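Local coordinates for protein UDP-N-Acetylglucosamine 2-Epimerase (Thermus thermophilus, PDB 1V4V) that probably interconverts UDP-N-acetylglucosamine and UDP-N-acetylmannosamine as a two-domain, homodimeric 2-epimerase of the GT-B fold, at residues 220-231 against 322-333; 286-296 against 338-348. All coordinates share one frame; numbering follows the deposited sequence.

Contact 1 of 2, residues 220-231 against 322-333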
loop_
_atom_site.group_PDB
_atom_site.type_symbol
_atom_site.label_atom_id
_atom_site.label_comp_id
_atom_site.label_asym_id
_atom_site.label_seq_id
_atom_site.Cartn_x
_atom_site.Cartn_y
_atom_site.Cartn_z
ATOM N N ALA A 220 35.406 -5.234 37.320
ATOM C CA ALA A 220 36.237 -4.366 36.498
ATOM C C ALA A 220 35.781 -2.919 36.690
ATOM O O ALA A 220 36.602 -2.004 36.800
ATOM C CB ALA A 220 36.126 -4.764 35.018
ATOM N N LEU A 221 34.470 -2.713 36.738
ATOM C CA LEU A 221 33.935 -1.367 36.916
ATOM C C LEU A 221 34.257 -0.852 38.322
ATOM O O LEU A 221 34.435 0.349 38.528
ATOM C CB LEU A 221 32.424 -1.356 36.667
ATOM C CG LEU A 221 32.009 -1.668 35.223
ATOM C CD1 LEU A 221 30.503 -1.577 35.095
ATOM C CD2 LEU A 221 32.680 -0.696 34.261
ATOM N N LYS A 222 34.329 -1.765 39.287
ATOM C CA LYS A 222 34.670 -1.382 40.652
ATOM C C LYS A 222 36.104 -0.846 40.631
ATOM O O LYS A 222 36.411 0.158 41.278
ATOM C CB LYS A 222 34.572 -2.591 41.591
ATOM C CG LYS A 222 35.049 -2.299 43.015
ATOM C CD LYS A 222 34.934 -3.531 43.906
ATOM C CE LYS A 222 35.429 -3.241 45.316
ATOM N NZ LYS A 222 35.498 -4.476 46.154
ATOM N N ARG A 223 36.983 -1.512 39.880
ATOM C CA ARG A 223 38.372 -1.064 39.770
ATOM C C ARG A 223 38.430 0.327 39.154
ATOM O O ARG A 223 39.230 1.171 39.568
ATOM C CB ARG A 223 39.199 -2.014 38.896
ATOM C CG ARG A 223 39.619 -3.306 39.560
ATOM C CD ARG A 223 40.508 -4.117 38.619
ATOM N NE ARG A 223 41.839 -3.530 38.463
ATOM C CZ ARG A 223 42.712 -3.906 37.533
ATOM N NH1 ARG A 223 42.394 -4.860 36.668
ATOM N NH2 ARG A 223 43.909 -3.340 37.473
ATOM N N VAL A 224 37.594 0.560 38.145
ATOM C CA VAL A 224 37.562 1.863 37.494
ATOM C C VAL A 224 37.132 2.923 38.514
ATOM O O VAL A 224 37.754 3.979 38.632
ATOM C CB VAL A 224 36.566 1.883 36.301
ATOM C CG1 VAL A 224 36.464 3.295 35.730
ATOM C CG2 VAL A 224 37.032 0.907 35.214
ATOM N N ALA A 225 36.071 2.633 39.252
ATOM C CA ALA A 225 35.566 3.576 40.246
ATOM C C ALA A 225 36.636 3.920 41.281
ATOM O O ALA A 225 36.774 5.071 41.690
ATOM C CB ALA A 225 34.328 3.002 40.928
ATOM N N GLU A 226 37.407 2.925 41.702
ATOM C CA GLU A 226 38.454 3.175 42.685
ATOM C C GLU A 226 39.568 4.052 42.111
ATOM O O GLU A 226 40.215 4.805 42.838
ATOM C CB GLU A 226 39.020 1.846 43.178
ATOM C CG GLU A 226 37.976 0.979 43.854
ATOM C CD GLU A 226 38.504 -0.387 44.233
ATOM O OE1 GLU A 226 39.042 -1.082 43.345
ATOM O OE2 GLU A 226 38.374 -0.764 45.416
ATOM N N ALA A 227 39.775 3.968 40.801
ATOM C CA ALA A 227 40.817 4.757 40.145
ATOM C C ALA A 227 40.397 6.202 39.865
ATOM O O ALA A 227 41.243 7.047 39.556
ATOM C CB ALA A 227 41.240 4.079 38.833
ATOM N N PHE A 228 39.097 6.478 39.961
ATOM C CA PHE A 228 38.551 7.814 39.706
ATOM C C PHE A 228 37.618 8.236 40.836
ATOM O O PHE A 228 36.410 8.369 40.643
ATOM C CB PHE A 228 37.782 7.809 38.382
ATOM C CG PHE A 228 38.653 7.561 37.195
ATOM C CD1 PHE A 228 39.370 8.603 36.621
ATOM C CD2 PHE A 228 38.809 6.274 36.692
ATOM C CE1 PHE A 228 40.240 8.361 35.556
ATOM C CE2 PHE A 228 39.675 6.025 35.630
ATOM C CZ PHE A 228 40.389 7.069 35.067
ATOM N N PRO A 229 38.172 8.459 42.034
ATOM C CA PRO A 229 37.392 8.863 43.206
ATOM C C PRO A 229 36.566 10.137 43.051
ATOM O O PRO A 229 35.572 10.314 43.746
ATOM C CB PRO A 229 38.456 8.987 44.304
ATOM C CG PRO A 229 39.702 9.321 43.545
ATOM C CD PRO A 229 39.608 8.394 42.359
ATOM N N HIS A 230 36.968 11.019 42.144
ATOM C CA HIS A 230 36.237 12.270 41.955
ATOM C C HIS A 230 35.043 12.161 41.021
ATOM O O HIS A 230 34.307 13.132 40.834
ATOM C CB HIS A 230 37.178 13.364 41.448
ATOM C CG HIS A 230 38.270 13.711 42.405
ATOM N ND1 HIS A 230 38.028 14.006 43.732
ATOM C CD2 HIS A 230 39.607 13.822 42.235
ATOM C CE1 HIS A 230 39.168 14.281 44.332
ATOM N NE2 HIS A 230 40.145 14.177 43.447
ATOM N N LEU A 231 34.857 10.988 40.422
ATOM C CA LEU A 231 33.730 10.765 39.525
ATOM C C LEU A 231 32.693 9.910 40.226
ATOM O O LEU A 231 33.030 9.072 41.055
ATOM C CB LEU A 231 34.176 10.019 38.260
ATOM C CG LEU A 231 35.290 10.632 37.420
ATOM C CD1 LEU A 231 35.505 9.771 36.172
ATOM C CD2 LEU A 231 34.920 12.042 37.033
ATOM N N GLU A 322 40.116 -7.356 32.516
ATOM C CA GLU A 322 41.322 -6.533 32.493
ATOM C C GLU A 322 41.242 -5.528 31.343
ATOM O O GLU A 322 41.595 -4.358 31.502
ATOM C CB GLU A 322 42.572 -7.406 32.335
ATOM C CG GLU A 322 43.861 -6.599 32.134
ATOM C CD GLU A 322 44.243 -5.774 33.347
ATOM O OE1 GLU A 322 45.095 -4.874 33.209
ATOM O OE2 GLU A 322 43.705 -6.023 34.445
ATOM N N GLY A 323 40.777 -5.992 30.187
ATOM C CA GLY A 323 40.653 -5.117 29.034
ATOM C C GLY A 323 39.648 -3.993 29.241
ATOM O O GLY A 323 39.874 -2.860 28.812
ATOM N N VAL A 324 38.530 -4.302 29.891
ATOM C CA VAL A 324 37.504 -3.297 30.144
ATOM C C VAL A 324 38.091 -2.206 31.033
ATOM O O VAL A 324 37.890 -1.013 30.793
ATOM C CB VAL A 324 36.270 -3.920 30.843
ATOM C CG1 VAL A 324 35.320 -2.824 31.301
ATOM C CG2 VAL A 324 35.559 -4.865 29.885
ATOM N N TYR A 325 38.814 -2.619 32.067
ATOM C CA TYR A 325 39.439 -1.663 32.974
ATOM C C TYR A 325 40.418 -0.768 32.204
ATOM O O TYR A 325 40.398 0.457 32.338
ATOM C CB TYR A 325 40.186 -2.408 34.087
ATOM C CG TYR A 325 41.070 -1.518 34.941
ATOM C CD1 TYR A 325 40.518 -0.632 35.863
ATOM C CD2 TYR A 325 42.461 -1.550 34.805
ATOM C CE1 TYR A 325 41.323 0.204 36.631
ATOM C CE2 TYR A 325 43.278 -0.718 35.568
ATOM C CZ TYR A 325 42.700 0.157 36.477
ATOM O OH TYR A 325 43.494 0.998 37.222
ATOM N N ARG A 326 41.280 -1.385 31.403
ATOM C CA ARG A 326 42.265 -0.623 30.640
ATOM C C ARG A 326 41.627 0.381 29.686
ATOM O O ARG A 326 42.041 1.542 29.620
ATOM C CB ARG A 326 43.174 -1.570 29.850
ATOM C CG ARG A 326 44.079 -2.429 30.722
ATOM C CD ARG A 326 45.045 -3.256 29.870
ATOM N NE ARG A 326 45.793 -4.210 30.682
ATOM C CZ ARG A 326 46.746 -5.009 30.209
ATOM N NH1 ARG A 326 47.068 -4.966 28.924
ATOM N NH2 ARG A 326 47.375 -5.849 31.021
ATOM N N VAL A 327 40.614 -0.059 28.949
ATOM C CA VAL A 327 39.947 0.819 27.990
ATOM C C VAL A 327 39.199 1.970 28.654
ATOM O O VAL A 327 39.328 3.126 28.250
ATOM C CB VAL A 327 38.970 0.017 27.102
ATOM C CG1 VAL A 327 38.110 0.957 26.270
ATOM C CG2 VAL A 327 39.769 -0.916 26.184
ATOM N N VAL A 328 38.409 1.662 29.672
ATOM C CA VAL A 328 37.649 2.712 30.339
ATOM C C VAL A 328 38.571 3.691 31.064
ATOM O O VAL A 328 38.387 4.908 30.984
ATOM C CB VAL A 328 36.620 2.099 31.315
ATOM C CG1 VAL A 328 35.873 3.198 32.063
ATOM C CG2 VAL A 328 35.622 1.246 30.523
ATOM N N LYS A 329 39.569 3.171 31.766
ATOM C CA LYS A 329 40.492 4.049 32.480
ATOM C C LYS A 329 41.249 4.918 31.470
ATOM O O LYS A 329 41.413 6.121 31.669
ATOM C CB LYS A 329 41.481 3.228 33.317
ATOM C CG LYS A 329 42.540 4.072 34.032
ATOM C CD LYS A 329 43.416 3.201 34.931
ATOM C CE LYS A 329 44.454 4.030 35.683
ATOM N NZ LYS A 329 45.451 4.652 34.772
ATOM N N GLY A 330 41.698 4.303 30.381
ATOM C CA GLY A 330 42.425 5.045 29.361
ATOM C C GLY A 330 41.601 6.168 28.753
ATOM O O GLY A 330 42.094 7.279 28.552
ATOM N N LEU A 331 40.336 5.884 28.466
ATOM C CA LEU A 331 39.448 6.878 27.875
ATOM C C LEU A 331 39.167 8.030 28.842
ATOM O O LEU A 331 39.190 9.197 28.451
ATOM C CB LEU A 331 38.128 6.220 27.457
ATOM C CG LEU A 331 37.133 7.146 26.750
ATOM C CD1 LEU A 331 37.764 7.691 25.482
ATOM C CD2 LEU A 331 35.857 6.386 26.424
ATOM N N LEU A 332 38.904 7.708 30.104
ATOM C CA LEU A 332 38.625 8.742 31.097
ATOM C C LEU A 332 39.830 9.649 31.319
ATOM O O LEU A 332 39.683 10.780 31.791
ATOM C CB LEU A 332 38.172 8.107 32.419
ATOM C CG LEU A 332 36.745 7.538 32.368
ATOM C CD1 LEU A 332 36.439 6.734 33.628
ATOM C CD2 LEU A 332 35.755 8.677 32.197
ATOM N N GLU A 333 41.020 9.162 30.975
ATOM C CA GLU A 333 42.231 9.964 31.118
ATOM C C GLU A 333 42.706 10.531 29.774
ATOM O O GLU A 333 43.850 10.967 29.638
ATOM C CB GLU A 333 43.331 9.131 31.792
ATOM C CG GLU A 333 43.047 8.946 33.281
ATOM C CD GLU A 333 44.018 8.022 33.998
ATOM O OE1 GLU A 333 44.082 8.111 35.244
ATOM O OE2 GLU A 333 44.700 7.209 33.338
HETATM O O HOH W 1 45.954 -3.770 35.558
#
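The guanidinium of Arg223 lies flat on the ring of Tyr325, a stacked cation-pi pair in which the planes differ by 18° and Arg223 CZ stands 3.8 Å from the centroid of the Tyr325 ring. At the edge of the guanidinium, in its plane, come OE2 of Glu322 and a water. Arg223 NH1 donates to Glu322 OE2 at 2.8 Å, meeting the carboxylate on its syn side but tilted out of its plane, while the water accepts from Arg223 NH2 and donates to Glu322 OE1. That same OE1 takes NE of Arg326 through its anti lone pair at 2.7 Å, so a single carboxylate ties two arginines of the surface together. A bend at chi3 (72°) in the otherwise extended Arg223 chain turns its head over the tyrosine.

The Phe228 ring carries Leu332 on one face, where CD1 makes a CH-pi contact 4.0 Å from the ring centroid; CG of Glu333 touches the rim, 3.7 Å from Phe228 CE1. Beyond the same rim, Lys329 and Glu333 form a salt bridge, NZ to OE2 at 3.0 Å. Between the two aromatic sites the packing is aliphatic: CG1 of Val224 meets CG1 of Val328 at 3.7 Å, and Leu332 CD1 also reaches Leu231. Tyr325 acts as a knob in a hole formed by Ala220, Arg223, Val224 and Ala227.

The short helical segments run roughly parallel, crossing at -33° with axes 8.8 Å apart. They belong to helices 214-227 and 321-332. Helix 321-332 packs on the parallel six-stranded sheet of this Rossmann-like domain through Leu332 on Leu277 and Val328 on Val297, while Leu231, in the turn after helix 214-227, rests on Leu276.

Contact 2 of 2, residues 286-296 against 338-348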
loop_
_atom_site.group_PDB
_atom_site.type_symbol
_atom_site.label_atom_id
_atom_site.label_comp_id
_atom_site.label_asym_id
_atom_site.label_seq_id
_atom_site.Cartn_x
_atom_site.Cartn_y
_atom_site.Cartn_z
ATOM N N GLN A 286 23.278 2.911 23.450
ATOM C CA GLN A 286 24.444 3.452 22.769
ATOM C C GLN A 286 23.970 4.518 21.790
ATOM O O GLN A 286 24.573 5.581 21.667
ATOM C CB GLN A 286 25.193 2.330 22.038
ATOM C CG GLN A 286 26.297 2.808 21.106
ATOM C CD GLN A 286 25.815 2.967 19.678
ATOM O OE1 GLN A 286 25.286 2.024 19.086
ATOM N NE2 GLN A 286 25.999 4.156 19.113
ATOM N N GLU A 287 22.869 4.242 21.099
ATOM C CA GLU A 287 22.338 5.204 20.151
ATOM C C GLU A 287 21.793 6.435 20.858
ATOM O O GLU A 287 21.865 7.541 20.329
ATOM C CB GLU A 287 21.256 4.557 19.284
ATOM C CG GLU A 287 21.831 3.558 18.298
ATOM C CD GLU A 287 20.819 3.094 17.274
ATOM O OE1 GLU A 287 20.145 3.958 16.671
ATOM O OE2 GLU A 287 20.709 1.869 17.067
ATOM N N GLU A 288 21.242 6.247 22.051
ATOM C CA GLU A 288 20.726 7.382 22.805
ATOM C C GLU A 288 21.885 8.281 23.224
ATOM O O GLU A 288 21.788 9.503 23.167
ATOM C CB GLU A 288 19.970 6.911 24.044
ATOM C CG GLU A 288 18.568 6.413 23.761
ATOM C CD GLU A 288 17.763 6.247 25.030
ATOM O OE1 GLU A 288 17.712 7.214 25.820
ATOM O OE2 GLU A 288 17.182 5.160 25.237
ATOM N N GLY A 289 22.984 7.671 23.650
ATOM C CA GLY A 289 24.133 8.464 24.048
ATOM C C GLY A 289 24.588 9.320 22.882
ATOM O O GLY A 289 24.866 10.509 23.037
ATOM N N ALA A 290 24.643 8.720 21.697
ATOM C CA ALA A 290 25.069 9.439 20.501
ATOM C C ALA A 290 24.160 10.620 20.162
ATOM O O ALA A 290 24.621 11.646 19.657
ATOM C CB ALA A 290 25.148 8.474 19.316
ATOM N N ALA A 291 22.867 10.487 20.442
ATOM C CA ALA A 291 21.929 11.572 20.156
ATOM C C ALA A 291 22.267 12.781 21.025
ATOM O O ALA A 291 22.153 13.929 20.595
ATOM C CB ALA A 291 20.495 11.110 20.430
ATOM N N LEU A 292 22.710 12.506 22.246
ATOM C CA LEU A 292 23.059 13.553 23.200
ATOM C C LEU A 292 24.513 14.006 23.083
ATOM O O LEU A 292 24.947 14.906 23.798
ATOM C CB LEU A 292 22.786 13.049 24.620
ATOM C CG LEU A 292 21.331 12.671 24.921
ATOM C CD1 LEU A 292 21.247 11.824 26.186
ATOM C CD2 LEU A 292 20.510 13.947 25.062
ATOM N N GLY A 293 25.265 13.385 22.183
ATOM C CA GLY A 293 26.659 13.756 22.023
ATOM C C GLY A 293 27.481 13.303 23.217
ATOM O O GLY A 293 28.468 13.941 23.594
ATOM N N VAL A 294 27.065 12.198 23.825
ATOM C CA VAL A 294 27.775 11.652 24.979
ATOM C C VAL A 294 28.627 10.469 24.527
ATOM O O VAL A 294 28.124 9.546 23.882
ATOM C CB VAL A 294 26.782 11.176 26.063
ATOM C CG1 VAL A 294 27.531 10.552 27.234
ATOM C CG2 VAL A 294 25.949 12.353 26.547
ATOM N N PRO A 295 29.933 10.486 24.848
ATOM C CA PRO A 295 30.831 9.392 24.459
ATOM C C PRO A 295 30.306 8.080 25.015
ATOM O O PRO A 295 29.800 8.041 26.138
ATOM C CB PRO A 295 32.162 9.780 25.112
ATOM C CG PRO A 295 32.091 11.282 25.185
ATOM C CD PRO A 295 30.658 11.510 25.619
ATOM N N VAL A 296 30.429 7.008 24.240
ATOM C CA VAL A 296 29.949 5.710 24.701
ATOM C C VAL A 296 30.988 4.602 24.580
ATOM O O VAL A 296 31.627 4.447 23.533
ATOM C CB VAL A 296 28.713 5.245 23.892
ATOM C CG1 VAL A 296 28.225 3.888 24.413
ATOM C CG2 VAL A 296 27.620 6.289 23.961
ATOM N N LEU A 338 37.689 11.757 24.279
ATOM C CA LEU A 338 36.304 11.945 24.698
ATOM C C LEU A 338 35.691 13.084 23.881
ATOM O O LEU A 338 34.553 12.987 23.417
ATOM C CB LEU A 338 36.235 12.287 26.188
ATOM C CG LEU A 338 36.489 11.126 27.156
ATOM C CD1 LEU A 338 36.608 11.665 28.566
ATOM C CD2 LEU A 338 35.344 10.103 27.064
ATOM N N SER A 339 36.462 14.153 23.702
ATOM C CA SER A 339 36.012 15.317 22.940
ATOM C C SER A 339 35.710 14.966 21.483
ATOM O O SER A 339 34.709 15.425 20.925
ATOM C CB SER A 339 37.080 16.419 22.976
ATOM O OG SER A 339 36.677 17.531 22.191
ATOM N N ARG A 340 36.579 14.169 20.868
ATOM C CA ARG A 340 36.388 13.761 19.476
ATOM C C ARG A 340 35.094 12.975 19.316
ATOM O O ARG A 340 34.413 13.068 18.294
ATOM C CB ARG A 340 37.545 12.886 18.994
ATOM C CG ARG A 340 38.871 13.591 18.783
ATOM C CD ARG A 340 39.731 12.754 17.846
ATOM N NE ARG A 340 39.735 11.349 18.244
ATOM C CZ ARG A 340 39.964 10.332 17.418
ATOM N NH1 ARG A 340 40.212 10.555 16.133
ATOM N NH2 ARG A 340 39.939 9.087 17.880
HETATM N N MSE A 341 34.764 12.181 20.327
HETATM C CA MSE A 341 33.553 11.389 20.276
HETATM C C MSE A 341 32.331 12.299 20.407
HETATM O O MSE A 341 31.338 12.101 19.712
HETATM C CB MSE A 341 33.607 10.314 21.369
HETATM C CG MSE A 341 34.889 9.477 21.263
HETATM SE SE MSE A 341 35.059 8.044 22.548
HETATM C CE MSE A 341 33.319 7.291 22.136
ATOM N N ARG A 342 32.413 13.316 21.265
ATOM C CA ARG A 342 31.297 14.244 21.433
ATOM C C ARG A 342 31.081 15.093 20.183
ATOM O O ARG A 342 29.963 15.521 19.906
ATOM C CB ARG A 342 31.526 15.186 22.629
ATOM C CG ARG A 342 31.677 14.462 23.952
ATOM C CD ARG A 342 31.302 15.343 25.144
ATOM N NE ARG A 342 31.634 14.659 26.393
ATOM C CZ ARG A 342 32.845 14.659 26.944
ATOM N NH1 ARG A 342 33.842 15.325 26.371
ATOM N NH2 ARG A 342 33.070 13.955 28.046
ATOM N N LYS A 343 32.151 15.334 19.434
ATOM C CA LYS A 343 32.070 16.157 18.225
ATOM C C LYS A 343 31.801 15.361 16.949
ATOM O O LYS A 343 31.600 15.944 15.882
ATOM C CB LYS A 343 33.371 16.942 18.034
ATOM C CG LYS A 343 33.679 17.962 19.113
ATOM C CD LYS A 343 34.976 18.676 18.763
ATOM C CE LYS A 343 35.343 19.736 19.772
ATOM N NZ LYS A 343 36.528 20.509 19.281
ATOM N N ALA A 344 31.811 14.036 17.049
ATOM C CA ALA A 344 31.577 13.196 15.879
ATOM C C ALA A 344 30.178 13.408 15.308
ATOM O O ALA A 344 29.216 13.607 16.046
ATOM C CB ALA A 344 31.777 11.737 16.239
ATOM N N LYS A 345 30.073 13.373 13.986
ATOM C CA LYS A 345 28.786 13.554 13.326
ATOM C C LYS A 345 27.904 12.347 13.629
ATOM O O LYS A 345 28.325 11.207 13.444
ATOM C CB LYS A 345 28.985 13.680 11.810
ATOM C CG LYS A 345 27.688 13.782 11.022
ATOM C CD LYS A 345 27.934 13.699 9.527
ATOM C CE LYS A 345 26.617 13.619 8.761
ATOM N NZ LYS A 345 25.745 14.793 9.031
ATOM N N ASN A 346 26.689 12.596 14.106
ATOM C CA ASN A 346 25.764 11.508 14.415
ATOM C C ASN A 346 25.316 10.898 13.087
ATOM O O ASN A 346 24.703 11.580 12.269
ATOM C CB ASN A 346 24.548 12.043 15.173
ATOM C CG ASN A 346 23.605 10.942 15.601
ATOM O OD1 ASN A 346 23.246 10.076 14.806
ATOM N ND2 ASN A 346 23.191 10.971 16.864
ATOM N N PRO A 347 25.606 9.608 12.863
ATOM C CA PRO A 347 25.229 8.929 11.619
ATOM C C PRO A 347 23.743 8.600 11.497
ATOM O O PRO A 347 23.314 8.057 10.481
ATOM C CB PRO A 347 26.085 7.675 11.654
ATOM C CG PRO A 347 26.031 7.321 13.111
ATOM C CD PRO A 347 26.265 8.664 13.788
ATOM N N TYR A 348 22.963 8.932 12.522
ATOM C CA TYR A 348 21.529 8.642 12.515
ATOM C C TYR A 348 20.657 9.858 12.223
ATOM O O TYR A 348 19.549 9.724 11.709
ATOM C CB TYR A 348 21.106 8.048 13.858
ATOM C CG TYR A 348 22.001 6.930 14.340
ATOM C CD1 TYR A 348 22.037 5.701 13.681
ATOM C CD2 TYR A 348 22.827 7.110 15.448
ATOM C CE1 TYR A 348 22.883 4.673 14.119
ATOM C CE2 TYR A 348 23.670 6.094 15.890
ATOM C CZ TYR A 348 23.693 4.882 15.222
ATOM O OH TYR A 348 24.538 3.885 15.660
HETATM O O HOH W 2 21.502 8.677 17.984
HETATM O O HOH W 3 27.033 12.099 17.663
#
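Helix 283-291 ends in a Schellman motif at Gly293, whose positive phi (71°) turns the chain back so that its CA comes close to that of Arg342, with Pro295 next to Met341. The carbonyl oxygen of Gly293 faces the start of the Arg342 side chain, 3.3 Å from CG, and also receives a CA-H...O contact from that residue. Pro295 is wedged between three side chains of helix 335-343. Its CB lies 3.7 Å from CD2 of Leu338 and also packs on CB of Met341, a selenomethionine whose CE reaches the backbone of Val296. Its CG sits over one face of the Arg342 guanidinium, 3.5 Å above the plane, while NH2 of that arginine is hydrogen-bonded to the backbone O of Leu276.

Farther along, Asn346 closes an Asx turn: its OD1 accepts from Tyr348 N at 2.6 Å, in the carbonyl plane. With CG anti to the backbone N (chi1 -176°), the amide extends to the helix end, where ND2 makes a weak bond of 3.2 Å to Ala290 O. One water links Asn346 ND2 to Glu287 O; another joins the carbonyls of Ala290 and Ala344. The Tyr348 ring is sandwiched, Pro347 CG over the centre of one face and Glu287 OE1 over the other, 3.8 Å above the plane. The Glu287 carboxylate is nearly parallel to that ring, the two planes 18° apart, and OE1 also hydrogen-bonds a glycerol.

Helix 335-343 thus covers the loop leading into strand 296-298, and the chain that leaves it runs along helix 283-291. Pro295 and Val296 lean on strand 275-280, Ala291 touches helix 177-188, and the backbone of Tyr348 bonds to Gln176.

Both contacts belong to the same domain, their centres 20 Å apart, and their segments alternate along the chain. Helices 321-332 and 335-343 follow one another, and the join is direct: Leu331, on the helix of contact 1, packs its CG 3.5 Å from CD2 of Leu338 in contact 2 and its CD1 4.0 Å from SE of Met341. Strand 275-280 is touched by both contacts; strand 296-298, which begins within contact 2 at Val296, receives Val328 and Leu331 from the helix of contact 1. Contact 1 lies farther out, its centre about 29 Å from the chain's centre against about 15 Å for contact 2. Glycerol, probably from the crystallisation liquor, lies about 3 Å from the Glu287 side chain and may mark a pocket.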